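Local coordinates for protein HIAXHD3 (Humicola insolens, PDB 3ZXK) that probably hydrolyses alpha-L-arabinofuranosyl side chains of arabinoxylan, as a family 43 glycoside hydrolase whose active site has served as a starting point for introducing endo-xylanase activity, at residues H17-V22 against I83-L88; Y142-L147 against M154-G159; P161-A166 against Q189-A194. One frame throughout, in Å; residues are numbered along the deposited sequence.

Contact 1: H17-V22 against I83-L88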
# COMPACT_ATOMS: atom_id res chain seq x y z
N HIS A 17 -2.16 -3.62 -1.55
CA HIS A 17 -1.85 -2.54 -2.54
C HIS A 17 -3.16 -2.05 -3.13
O HIS A 17 -3.48 -2.31 -4.29
CB HIS A 17 -0.80 -2.99 -3.59
CG HIS A 17 0.63 -2.86 -3.11
ND1 HIS A 17 1.24 -1.65 -2.96
CD2 HIS A 17 1.55 -3.81 -2.71
CE1 HIS A 17 2.50 -1.84 -2.51
NE2 HIS A 17 2.69 -3.16 -2.36
N PRO A 18 -3.96 -1.36 -2.31
CA PRO A 18 -5.33 -1.00 -2.71
C PRO A 18 -5.43 0.14 -3.69
O PRO A 18 -4.45 0.88 -3.92
CB PRO A 18 -5.95 -0.52 -1.40
CG PRO A 18 -4.80 0.06 -0.65
CD PRO A 18 -3.67 -0.91 -0.94
N ALA A 19 -6.64 0.30 -4.26
CA ALA A 19 -6.96 1.43 -5.16
C ALA A 19 -6.03 1.56 -6.35
O ALA A 19 -5.65 2.65 -6.76
CB ALA A 19 -7.06 2.74 -4.39
N LEU A 20 -5.68 0.42 -6.93
CA LEU A 20 -4.64 0.37 -7.94
C LEU A 20 -5.00 1.13 -9.21
O LEU A 20 -6.17 1.18 -9.60
CB LEU A 20 -4.26 -1.10 -8.23
CG LEU A 20 -5.29 -1.96 -8.97
CD1 LEU A 20 -5.04 -1.92 -10.48
CD2 LEU A 20 -5.26 -3.39 -8.45
N GLU A 21 -3.97 1.72 -9.81
CA GLU A 21 -3.98 2.23 -11.19
C GLU A 21 -2.92 1.43 -11.92
O GLU A 21 -1.83 1.30 -11.38
CB GLU A 21 -3.58 3.73 -11.21
CG GLU A 21 -3.32 4.33 -12.61
CD GLU A 21 -4.54 4.98 -13.24
OE1 GLU A 21 -5.17 5.86 -12.62
OE2 GLU A 21 -4.87 4.60 -14.38
N VAL A 22 -3.21 0.90 -13.10
CA VAL A 22 -2.20 0.17 -13.90
C VAL A 22 -2.10 0.75 -15.30
O VAL A 22 -3.11 1.15 -15.89
CB VAL A 22 -2.49 -1.35 -14.05
CG1 VAL A 22 -2.01 -2.17 -12.85
CG2 VAL A 22 -3.95 -1.63 -14.42
N ILE A 83 -3.57 9.46 1.73
CA ILE A 83 -3.76 9.07 0.35
C ILE A 83 -4.80 7.97 0.21
O ILE A 83 -4.60 6.83 0.64
CB ILE A 83 -2.43 8.62 -0.29
CG1 ILE A 83 -1.45 9.81 -0.28
CG2 ILE A 83 -2.65 8.03 -1.69
CD1 ILE A 83 -0.02 9.44 -0.72
N TRP A 84 -5.94 8.38 -0.34
CA TRP A 84 -7.01 7.46 -0.74
C TRP A 84 -6.82 7.14 -2.22
O TRP A 84 -5.69 7.23 -2.74
CB TRP A 84 -8.36 8.07 -0.42
CG TRP A 84 -8.71 8.02 1.05
CD1 TRP A 84 -7.87 8.22 2.14
CD2 TRP A 84 -10.03 7.79 1.62
NE1 TRP A 84 -8.56 8.15 3.33
CE2 TRP A 84 -9.87 7.86 3.08
CE3 TRP A 84 -11.28 7.49 1.08
CZ2 TRP A 84 -10.94 7.66 3.95
CZ3 TRP A 84 -12.36 7.29 1.96
CH2 TRP A 84 -12.19 7.38 3.36
N ALA A 85 -7.87 6.71 -2.92
CA ALA A 85 -7.69 6.37 -4.33
C ALA A 85 -7.18 7.57 -5.12
O ALA A 85 -7.80 8.66 -5.07
CB ALA A 85 -8.97 5.83 -4.94
N SER A 86 -6.06 7.36 -5.80
CA SER A 86 -5.37 8.42 -6.54
C SER A 86 -5.01 7.95 -7.94
O SER A 86 -5.60 6.99 -8.44
CB SER A 86 -4.16 8.86 -5.71
OG SER A 86 -4.60 9.21 -4.40
N THR A 87 -4.12 8.64 -8.64
CA THR A 87 -3.92 8.29 -10.04
C THR A 87 -2.50 8.65 -10.49
O THR A 87 -1.91 9.59 -9.98
CB THR A 87 -5.00 8.95 -10.94
OG1 THR A 87 -4.87 8.45 -12.26
CG2 THR A 87 -4.87 10.47 -10.96
N LEU A 88 -2.00 7.88 -11.46
CA LEU A 88 -0.64 8.04 -12.00
C LEU A 88 -0.66 7.71 -13.48
O LEU A 88 -1.28 6.71 -13.87
CB LEU A 88 0.31 7.05 -11.34
CG LEU A 88 1.77 7.05 -11.79
CD1 LEU A 88 2.42 8.32 -11.28
CD2 LEU A 88 2.52 5.86 -11.21
O HOH W 1 -4.53 5.03 -5.66

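Contact 2: Y142-L147 against M154-G159. With XYP (beta-D-xylopyranose), chain C.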
# COMPACT_ATOMS: atom_id res chain seq x y z
N TYR A 142 -11.88 13.64 -5.73
CA TYR A 142 -12.06 12.41 -4.94
C TYR A 142 -12.08 11.21 -5.89
O TYR A 142 -12.80 11.22 -6.89
CB TYR A 142 -13.38 12.46 -4.16
CG TYR A 142 -13.63 11.17 -3.41
CD1 TYR A 142 -13.01 10.91 -2.19
CD2 TYR A 142 -14.44 10.17 -3.94
CE1 TYR A 142 -13.20 9.70 -1.52
CE2 TYR A 142 -14.66 8.97 -3.27
CZ TYR A 142 -14.03 8.74 -2.08
OH TYR A 142 -14.24 7.55 -1.41
N ASP A 143 -11.26 10.19 -5.60
CA ASP A 143 -11.16 9.01 -6.46
C ASP A 143 -10.85 9.41 -7.94
O ASP A 143 -11.61 9.14 -8.89
CB ASP A 143 -12.42 8.15 -6.33
CG ASP A 143 -12.39 7.25 -5.09
OD1 ASP A 143 -11.66 7.54 -4.14
OD2 ASP A 143 -13.10 6.24 -5.10
N ALA A 144 -9.70 10.04 -8.08
CA ALA A 144 -9.27 10.64 -9.34
C ALA A 144 -8.81 9.56 -10.31
O ALA A 144 -8.18 8.56 -9.89
CB ALA A 144 -8.12 11.61 -9.07
N GLY A 145 -9.11 9.78 -11.59
CA GLY A 145 -8.58 8.98 -12.69
C GLY A 145 -8.09 9.87 -13.82
O GLY A 145 -8.91 10.46 -14.57
N LEU A 146 -6.76 9.92 -13.97
CA LEU A 146 -6.11 10.72 -15.00
C LEU A 146 -6.07 10.03 -16.35
O LEU A 146 -5.77 8.84 -16.42
CB LEU A 146 -4.64 11.00 -14.56
CG LEU A 146 -3.69 11.71 -15.54
CD1 LEU A 146 -4.20 13.11 -15.82
CD2 LEU A 146 -2.26 11.77 -14.99
N LEU A 147 -6.32 10.81 -17.41
CA LEU A 147 -6.09 10.41 -18.78
C LEU A 147 -5.22 11.47 -19.46
O LEU A 147 -5.56 12.63 -19.40
CB LEU A 147 -7.45 10.30 -19.56
CG LEU A 147 -7.28 10.23 -21.09
CD1 LEU A 147 -6.57 8.96 -21.47
CD2 LEU A 147 -8.61 10.30 -21.82
N MET A 154 -4.75 16.77 -20.86
CA MET A 154 -4.93 15.98 -19.67
C MET A 154 -6.33 16.21 -19.05
O MET A 154 -6.81 17.37 -18.94
CB MET A 154 -3.81 16.31 -18.68
CG MET A 154 -2.42 15.97 -19.23
SD MET A 154 -1.15 16.60 -18.14
CE MET A 154 -1.31 15.49 -16.76
N TYR A 155 -6.98 15.11 -18.66
CA TYR A 155 -8.31 15.10 -18.05
C TYR A 155 -8.26 14.28 -16.79
O TYR A 155 -7.51 13.32 -16.71
CB TYR A 155 -9.35 14.45 -19.00
CG TYR A 155 -9.50 15.18 -20.31
CD1 TYR A 155 -10.34 16.28 -20.45
CD2 TYR A 155 -8.75 14.78 -21.42
CE1 TYR A 155 -10.42 16.95 -21.66
CE2 TYR A 155 -8.84 15.45 -22.64
CZ TYR A 155 -9.70 16.53 -22.73
OH TYR A 155 -9.81 17.23 -23.91
N ILE A 156 -9.10 14.64 -15.82
CA ILE A 156 -9.30 13.81 -14.62
C ILE A 156 -10.79 13.56 -14.40
O ILE A 156 -11.58 14.50 -14.26
CB ILE A 156 -8.65 14.41 -13.35
CG1 ILE A 156 -7.12 14.50 -13.54
CG2 ILE A 156 -9.01 13.60 -12.10
CD1 ILE A 156 -6.38 15.18 -12.41
N ALA A 157 -11.16 12.28 -14.40
CA ALA A 157 -12.47 11.84 -13.99
C ALA A 157 -12.44 11.64 -12.46
O ALA A 157 -11.44 11.16 -11.90
CB ALA A 157 -12.87 10.55 -14.72
N TYR A 158 -13.52 12.04 -11.77
CA TYR A 158 -13.54 11.94 -10.32
C TYR A 158 -14.94 12.00 -9.79
O TYR A 158 -15.86 12.32 -10.54
CB TYR A 158 -12.69 13.06 -9.69
CG TYR A 158 -13.28 14.44 -9.90
CD1 TYR A 158 -13.06 15.14 -11.08
CD2 TYR A 158 -14.05 15.05 -8.90
CE1 TYR A 158 -13.60 16.41 -11.28
CE2 TYR A 158 -14.58 16.32 -9.07
CZ TYR A 158 -14.34 17.01 -10.26
OH TYR A 158 -14.88 18.26 -10.44
N GLY A 159 -15.11 11.66 -8.52
CA GLY A 159 -16.39 11.94 -7.87
C GLY A 159 -16.97 10.74 -7.17
O GLY A 159 -16.53 9.61 -7.35
C1 XYP C . -16.56 6.91 1.71
C2 XYP C . -16.20 7.89 2.82
C3 XYP C . -16.81 9.26 2.53
C4 XYP C . -16.38 9.74 1.14
C5 XYP C . -16.85 8.72 0.11
O2 XYP C . -16.64 7.39 4.08
O3 XYP C . -16.39 10.20 3.53
O4 XYP C . -16.86 11.05 0.82
O5 XYP C . -16.24 7.46 0.42
O HOH W 2 -14.50 8.48 -9.04

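Contact 3: P161-A166 against Q189-A194. With XYP (beta-D-xylopyranose), chain B.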
# COMPACT_ATOMS: atom_id res chain seq x y z
N PRO A 161 -21.19 10.54 -5.36
CA PRO A 161 -21.71 9.34 -5.98
C PRO A 161 -21.85 9.40 -7.50
O PRO A 161 -22.23 8.40 -8.13
CB PRO A 161 -23.10 9.22 -5.34
CG PRO A 161 -23.54 10.63 -5.18
CD PRO A 161 -22.28 11.37 -4.77
N THR A 162 -21.55 10.57 -8.07
CA THR A 162 -21.66 10.80 -9.51
C THR A 162 -20.32 11.26 -10.03
O THR A 162 -19.46 11.72 -9.27
CB THR A 162 -22.73 11.84 -9.85
OG1 THR A 162 -22.47 13.04 -9.11
CG2 THR A 162 -24.09 11.33 -9.43
N ILE A 163 -20.12 11.07 -11.34
CA ILE A 163 -18.80 11.31 -11.93
C ILE A 163 -18.75 12.64 -12.66
O ILE A 163 -19.70 12.98 -13.36
CB ILE A 163 -18.36 10.15 -12.86
CG1 ILE A 163 -18.46 8.81 -12.10
CG2 ILE A 163 -16.93 10.35 -13.35
CD1 ILE A 163 -17.62 8.71 -10.83
N ASN A 164 -17.64 13.36 -12.48
CA ASN A 164 -17.32 14.60 -13.20
C ASN A 164 -16.03 14.43 -14.00
O ASN A 164 -15.24 13.52 -13.71
CB ASN A 164 -17.12 15.72 -12.18
CG ASN A 164 -18.19 15.72 -11.12
OD1 ASN A 164 -19.36 15.89 -11.44
ND2 ASN A 164 -17.80 15.43 -9.88
N VAL A 165 -15.82 15.28 -15.00
CA VAL A 165 -14.55 15.28 -15.72
C VAL A 165 -14.00 16.69 -15.77
O VAL A 165 -14.65 17.62 -16.27
CB VAL A 165 -14.69 14.71 -17.16
CG1 VAL A 165 -13.43 14.98 -18.01
CG2 VAL A 165 -15.04 13.24 -17.13
N ALA A 166 -12.78 16.84 -15.26
CA ALA A 166 -12.04 18.10 -15.34
C ALA A 166 -11.03 18.04 -16.48
O ALA A 166 -10.41 16.98 -16.75
CB ALA A 166 -11.28 18.36 -14.05
N GLN A 189 -27.67 4.39 -7.41
CA GLN A 189 -26.56 3.67 -6.79
C GLN A 189 -25.32 4.55 -6.79
O GLN A 189 -25.06 5.28 -7.76
CB GLN A 189 -26.23 2.39 -7.56
CG GLN A 189 -27.27 1.28 -7.51
CD GLN A 189 -26.94 0.11 -8.43
OE1 GLN A 189 -25.88 0.08 -9.09
NE2 GLN A 189 -27.85 -0.85 -8.52
N THR A 190 -24.54 4.46 -5.73
CA THR A 190 -23.26 5.16 -5.63
C THR A 190 -22.19 4.53 -6.52
O THR A 190 -21.97 3.32 -6.47
CB THR A 190 -22.78 5.12 -4.18
OG1 THR A 190 -23.73 5.82 -3.37
CG2 THR A 190 -21.38 5.76 -4.03
N VAL A 191 -21.55 5.34 -7.36
CA VAL A 191 -20.31 4.90 -7.97
C VAL A 191 -19.12 5.79 -7.56
O VAL A 191 -19.31 6.92 -7.11
CB VAL A 191 -20.42 4.76 -9.50
CG1 VAL A 191 -21.56 3.79 -9.87
CG2 VAL A 191 -20.64 6.11 -10.19
N GLU A 192 -17.92 5.24 -7.67
CA GLU A 192 -16.67 5.94 -7.33
C GLU A 192 -15.51 5.20 -8.01
O GLU A 192 -15.71 4.38 -8.90
CB GLU A 192 -16.46 6.06 -5.79
CG GLU A 192 -16.22 4.75 -5.03
CD GLU A 192 -15.83 4.95 -3.56
OE1 GLU A 192 -15.89 6.08 -3.02
OE2 GLU A 192 -15.46 3.95 -2.90
N GLY A 193 -14.28 5.49 -7.62
CA GLY A 193 -13.13 4.73 -8.13
C GLY A 193 -12.75 4.93 -9.59
O GLY A 193 -12.11 4.04 -10.18
N ALA A 194 -13.09 6.09 -10.17
CA ALA A 194 -12.81 6.38 -11.58
C ALA A 194 -11.37 6.09 -12.05
O ALA A 194 -10.39 6.48 -11.41
CB ALA A 194 -13.21 7.83 -11.92
C1 XYP B . -16.97 1.73 1.62
C2 XYP B . -16.03 2.27 0.53
C3 XYP B . -15.39 3.59 0.95
C4 XYP B . -16.48 4.62 1.24
C5 XYP B . -17.81 3.96 1.59
O2 XYP B . -14.97 1.34 0.27
O3 XYP B . -14.54 4.06 -0.11
O4 XYP B . -15.82 5.69 1.92
O5 XYP B . -17.57 2.79 2.37
O HOH W 3 -24.55 7.56 -9.18

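Contact 1: H17-V22 against I83-L88
The hydroxyl OG1 of T87 is held from two directions: it donates to the carboxylate of E21 and accepts from the backbone N of L146. The bond from T87 OG1 to E21 OE1 is short, 2.6 Å, and the hydroxyl stands above the carboxylate plane, 45° out of it. The two side chains run side by side and point the same way. With CG of E21 anti to its backbone N (chi1 170°), that carbon rests 3.4 Å from L88 O, and the chain then bends at chi2. The other carboxylate oxygen, OE2, makes a salt bridge to R89, so each carboxylate oxygen has a partner. L88 N and L88 O are buried here without a polar partner in the model.

Further along, the two segments meet through small residues: A19 CB lies 3.7 Å from A85 CB, and close by a water fills in for a direct backbone bond, donating to A19 O (2.9 Å) and accepting from S86 N (2.8 Å). Within 83-88, S86 OG donates to the backbone O of W84, a residue of the glycan pocket, from above the carbonyl plane.

Strands 21-25 and 87-91 each begin a separate four-stranded sheet of the five-bladed propeller; strand 28-32 flanks the first, strand 96-103 the second, and R195 reaches both segments through L20 O and S86 O.

Contact 2: Y142-L147 against M154-G159
Y142 to L147 and M154 to G159 pair as an antiparallel beta hairpin, the first two strands of one blade of the family 43 propeller. Backbone bonds come first. G145 and A157 form one hydrogen-bonded pair, L147 and Y155 another, each bonded in both directions; the shortest of the four runs from G145 N to A157 O, 2.7 Å. Between them L146 and I156 sit as a non-hydrogen-bonded pair, where CA-H...O contacts help, such as I156 CA to G145 O. Past the regular ladder, G159 N still reaches Y142 O at 2.9 Å. A water donates to both D143 O and G159 O and closes this end. G159 has backbone angles (129°/167°) at which a CB would press on the carbonyl oxygen before it.

Apolar contacts gather on the face of L146 and I156. A144 CB touches I156 CG2 at 3.7 Å. L146 and M154 cross obliquely, and the bend at chi3 of M154 (72°) swings CE to within 3.9 Å of L146 CD1; Y100 from strand 96-103 packs against L146, M154 and I156.

Around the aromatic rings the contacts are polar: the ring of Y158 has I156 O at its edge, in plane. D143 OD1 lies 3.3 Å above one face of the Y142 ring, offset toward the rim. The hydroxyl of Y142 belongs to the glycan pocket: it is hydrogen-bonded to E192 OE1, and its OH stands 2.7 Å from O5 of the chain C xylose.

Contact 3: P161-A166 against Q189-A194
The entry to strand 192-199, which carries E192 into the glycan pocket, is tied here to the loop that leads into strand 163-168. One direct backbone bond does the tying: V191 N donates to P161 O at 3.2 Å, nearly straight at the hydrogen (166°). The same carbonyl oxygen accepts from a water, 2.7 Å away, which also donates to Q189 O. P161 follows a cis peptide bond, and its CB rests against T190, about equally near OG1 and CG2.

Next to this bond the contact turns apolar. I163 and V191 cross at about a right angle, and CG1 and CD1 of I163 both meet V191 CG2, each at 4.0 Å. V207 of strand 202-209 packs against both residues. The seam lies between two successive blades of the five-bladed propeller, since strand 163-168 is the third strand of one sheet and strand 192-199 begins the next.

E192 leads away from the seam. Its CG sits between the backbone N and the carbonyl carbon (chi1 66°), and the chain is extended from there. OE2 takes a hydrogen bond of 2.9 Å from O3 of the chain B xylose, while OE1, besides its bond to Y142, is hydrogen-bonded to N160 ND2. An alanine here would probably leave that sugar hydroxyl without its acceptor and both Y142 OH and N160 ND2 without this mate. Nearer the surface, Q189 OE1 accepts from the hydroxyl of Y215.

In the fold
Contacts 1 and 2 are buried, whereas contact 3 is partly open, with P161 exposed. Contact 2 is the only one of the three built as a regular strand ladder within a single sheet; contacts 1 and 3 each join separate sheets and have few direct bonds, one hydrogen bond across each. Their chemistry differs too: a buried carboxylate and hydroxyl in contact 1, backbone pairing in contact 2, a single backbone bond beside a small apolar crossing in contact 3. Contact 2 touches both of the others, through T87 of contact 1 and through the neighbouring strands 154-158 and 163-168, while contacts 1 and 3 do not meet. Each contributes one residue, W84, Y142 or E192, to the glycan pocket.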